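Local coordinates for protein possible glutathione S-transferase (Rhodopseudomonas palustris, PDB 3M8N) that probably acts as a glutathione transferase, joining the thiol of glutathione to electrophilic substrates, at residues Y4-M9 against K17-L22. Sequence-based numbering, arbitrary orientation.
Sequences YKLYSM and KVRLAL
Leu-6 pushes both methyls of its isobutyl group against the helix: CD1 meets CG1 of Val-18 at 3.7 Å, while CD2 is shared between that same methyl, CD1 of Leu-22 (4.0 Å) and CG of Arg-19. Its CG stands anti to the backbone N (chi1 -174°), beside the carbonyl carbon. Two residues earlier on the strand, on the side that faces the helix, the ring of Tyr-4 brings CE2 within 4.0 Å of Leu-22 CD2. At the other end the contact turns polar. Arg-19 bends at chi3 and offers the edge of its guanidinium to Ser-8: NE donates to OG over 3.2 Å, nearly straight (167°) and in the guanidinium plane, and NH2 adds a weak bond to the same oxygen. The hydroxyl oxygen thus accepts one good N-H bond and a second, weaker one, within a buried interface. Beyond the two segments, Val-18 also packs on Ile-72 of helix 69-77, and Leu-22 on Tyr-29 of the neighbouring strand. The axes of strand 4-8 and of residues 17-22 approach to 10.2 Å, their directions at 147°. Strand 4-8 and helix 13-24 open the beta-alpha-beta unit completed by strand 29-33, the start of the thioredoxin-like N-terminal domain of glutathione transferases.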
ATOM      1  N   TYR A   4       8.061  21.207  -6.718  1.00 35.23           N
ATOM      2  CA  TYR A   4       7.492  20.630  -5.509  1.00 33.68           C
ATOM      3  C   TYR A   4       8.394  20.844  -4.359  1.00 32.04           C
ATOM      4  O   TYR A   4       9.593  21.084  -4.533  1.00 32.09           O
ATOM      5  CB  TYR A   4       7.322  19.111  -5.619  1.00 33.76           C
ATOM      6  CG  TYR A   4       7.032  18.445  -6.963  1.00 32.78           C
ATOM      7  CD1 TYR A   4       5.725  18.117  -7.345  1.00 31.72           C
ATOM      8  CD2 TYR A   4       8.065  18.022  -7.768  1.00 28.67           C
ATOM      9  CE1 TYR A   4       5.492  17.469  -8.507  1.00 30.13           C
ATOM     10  CE2 TYR A   4       7.815  17.395  -8.906  1.00 30.18           C
ATOM     11  CZ  TYR A   4       6.540  17.107  -9.274  1.00 32.72           C
ATOM     12  OH  TYR A   4       6.359  16.474 -10.509  1.00 39.91           O
ATOM     13  N   LYS A   5       7.788  20.755  -3.188  1.00 31.13           N
ATOM     14  CA  LYS A   5       8.486  20.740  -1.931  1.00 30.65           C
ATOM     15  C   LYS A   5       8.320  19.369  -1.316  1.00 29.60           C
ATOM     16  O   LYS A   5       7.197  18.935  -1.135  1.00 31.40           O
ATOM     17  CB  LYS A   5       7.907  21.796  -1.002  1.00 31.19           C
ATOM     18  CG  LYS A   5       8.880  22.216   0.066  1.00 34.41           C
ATOM     19  CD  LYS A   5       8.272  23.108   1.122  1.00 38.45           C
ATOM     20  CE  LYS A   5       7.752  24.357   0.568  1.00 39.02           C
ATOM     21  NZ  LYS A   5       7.634  25.376   1.658  1.00 44.16           N
ATOM     22  N   LEU A   6       9.419  18.686  -1.010  1.00 28.50           N
ATOM     23  CA  LEU A   6       9.414  17.465  -0.268  1.00 26.92           C
ATOM     24  C   LEU A   6       9.985  17.566   1.149  1.00 27.61           C
ATOM     25  O   LEU A   6      11.143  17.899   1.363  1.00 28.11           O
ATOM     26  CB  LEU A   6      10.155  16.379  -1.040  1.00 26.27           C
ATOM     27  CG  LEU A   6      10.195  14.918  -0.568  1.00 23.58           C
ATOM     28  CD1 LEU A   6       8.812  14.218  -0.749  1.00 22.83           C
ATOM     29  CD2 LEU A   6      11.309  14.136  -1.284  1.00 23.16           C
ATOM     30  N   TYR A   7       9.167  17.188   2.119  1.00 27.70           N
ATOM     31  CA  TYR A   7       9.625  17.015   3.475  1.00 27.92           C
ATOM     32  C   TYR A   7      10.088  15.589   3.578  1.00 27.38           C
ATOM     33  O   TYR A   7       9.343  14.656   3.275  1.00 27.48           O
ATOM     34  CB  TYR A   7       8.506  17.292   4.466  1.00 28.35           C
ATOM     35  CG  TYR A   7       7.983  18.727   4.438  1.00 30.09           C
ATOM     36  CD1 TYR A   7       8.388  19.657   5.386  1.00 30.06           C
ATOM     37  CD2 TYR A   7       7.049  19.135   3.464  1.00 31.03           C
ATOM     38  CE1 TYR A   7       7.894  20.948   5.360  1.00 31.90           C
ATOM     39  CE2 TYR A   7       6.550  20.396   3.428  1.00 32.03           C
ATOM     40  CZ  TYR A   7       6.981  21.309   4.368  1.00 34.27           C
ATOM     41  OH  TYR A   7       6.470  22.579   4.306  1.00 37.44           O
ATOM     42  N   SER A   8      11.344  15.438   3.971  1.00 27.14           N
ATOM     43  CA  SER A   8      12.085  14.201   3.766  1.00 27.51           C
ATOM     44  C   SER A   8      13.015  13.898   4.907  1.00 27.07           C
ATOM     45  O   SER A   8      13.617  14.754   5.449  1.00 27.05           O
ATOM     46  CB  SER A   8      12.870  14.277   2.425  1.00 27.10           C
ATOM     47  OG  SER A   8      13.735  13.207   2.215  1.00 27.29           O
HETATM   48  N   MSE A   9      13.122  12.648   5.269  1.00 28.55           N
HETATM   49  CA  MSE A   9      14.190  12.235   6.110  1.00 28.92           C
HETATM   50  C   MSE A   9      15.238  11.489   5.310  1.00 28.18           C
HETATM   51  O   MSE A   9      14.955  10.571   4.583  1.00 27.77           O
HETATM   52  CB  MSE A   9      13.624  11.349   7.191  1.00 30.10           C
HETATM   53  CG  MSE A   9      14.583  11.099   8.310  1.00 35.43           C
HETATM   54 SE   MSE A   9      13.760   9.957   9.664  1.00 49.97          SE
HETATM   55  CE  MSE A   9      15.266   8.791   9.963  1.00 43.56           C
ATOM     56  N   LYS A  17      12.633   6.401  -1.340  1.00 22.87           N
ATOM     57  CA  LYS A  17      11.803   6.047  -2.516  1.00 22.58           C
ATOM     58  C   LYS A  17      11.388   7.260  -3.363  1.00 21.67           C
ATOM     59  O   LYS A  17      11.519   7.251  -4.576  1.00 21.96           O
ATOM     60  CB  LYS A  17      10.549   5.276  -2.104  1.00 22.13           C
ATOM     61  CG  LYS A  17      10.795   3.889  -1.712  1.00 23.15           C
ATOM     62  CD  LYS A  17       9.978   3.527  -0.500  1.00 22.67           C
ATOM     63  CE  LYS A  17       8.647   3.313  -0.868  1.00 25.28           C
ATOM     64  NZ  LYS A  17       8.191   2.255   0.073  1.00 26.97           N
ATOM     65  N   VAL A  18      10.876   8.291  -2.708  1.00 21.36           N
ATOM     66  CA  VAL A  18      10.383   9.440  -3.371  1.00 20.56           C
ATOM     67  C   VAL A  18      11.524  10.251  -3.948  1.00 21.04           C
ATOM     68  O   VAL A  18      11.437  10.711  -5.059  1.00 21.30           O
ATOM     69  CB  VAL A  18       9.599  10.308  -2.445  1.00 19.78           C
ATOM     70  CG1 VAL A  18       9.169  11.442  -3.216  1.00 20.36           C
ATOM     71  CG2 VAL A  18       8.374   9.550  -1.846  1.00 19.36           C
ATOM     72  N   ARG A  19      12.593  10.440  -3.204  1.00 20.67           N
ATOM     73  CA  ARG A  19      13.802  11.050  -3.791  1.00 20.90           C
ATOM     74  C   ARG A  19      14.352  10.317  -5.017  1.00 20.89           C
ATOM     75  O   ARG A  19      14.808  10.928  -5.929  1.00 21.78           O
ATOM     76  CB  ARG A  19      14.887  11.094  -2.773  1.00 20.37           C
ATOM     77  CG  ARG A  19      14.812  12.178  -1.676  1.00 21.06           C
ATOM     78  CD  ARG A  19      16.188  12.133  -0.951  1.00 25.15           C
ATOM     79  NE  ARG A  19      15.884  11.707   0.363  1.00 33.08           N
ATOM     80  CZ  ARG A  19      16.301  10.680   1.056  1.00 27.61           C
ATOM     81  NH1 ARG A  19      17.254   9.876   0.689  1.00 27.04           N
ATOM     82  NH2 ARG A  19      15.708  10.546   2.217  1.00 29.76           N
ATOM     83  N   LEU A  20      14.307   9.007  -5.029  1.00 22.00           N
ATOM     84  CA  LEU A  20      14.808   8.203  -6.115  1.00 22.19           C
ATOM     85  C   LEU A  20      13.962   8.443  -7.352  1.00 24.03           C
ATOM     86  O   LEU A  20      14.508   8.713  -8.435  1.00 24.85           O
ATOM     87  CB  LEU A  20      14.794   6.724  -5.750  1.00 21.37           C
ATOM     88  CG  LEU A  20      15.323   5.730  -6.775  1.00 19.79           C
ATOM     89  CD1 LEU A  20      16.730   6.182  -7.258  1.00 18.42           C
ATOM     90  CD2 LEU A  20      15.345   4.346  -6.221  1.00 19.91           C
ATOM     91  N   ALA A  21      12.630   8.372  -7.193  1.00 23.82           N
ATOM     92  CA  ALA A  21      11.694   8.712  -8.268  1.00 22.14           C
ATOM     93  C   ALA A  21      11.941  10.106  -8.822  1.00 21.44           C
ATOM     94  O   ALA A  21      12.023  10.255 -10.008  1.00 21.40           O
ATOM     95  CB  ALA A  21      10.241   8.554  -7.795  1.00 22.88           C
ATOM     96  N   LEU A  22      12.095  11.104  -7.970  1.00 20.73           N
ATOM     97  CA  LEU A  22      12.391  12.441  -8.399  1.00 22.00           C
ATOM     98  C   LEU A  22      13.724  12.571  -9.180  1.00 23.73           C
ATOM     99  O   LEU A  22      13.778  13.331 -10.143  1.00 24.46           O
ATOM    100  CB  LEU A  22      12.352  13.413  -7.235  1.00 21.49           C
ATOM    101  CG  LEU A  22      10.948  13.599  -6.610  1.00 20.96           C
ATOM    102  CD1 LEU A  22      10.934  14.267  -5.292  1.00 16.62           C
ATOM    103  CD2 LEU A  22      10.053  14.346  -7.561  1.00 21.45           C
TER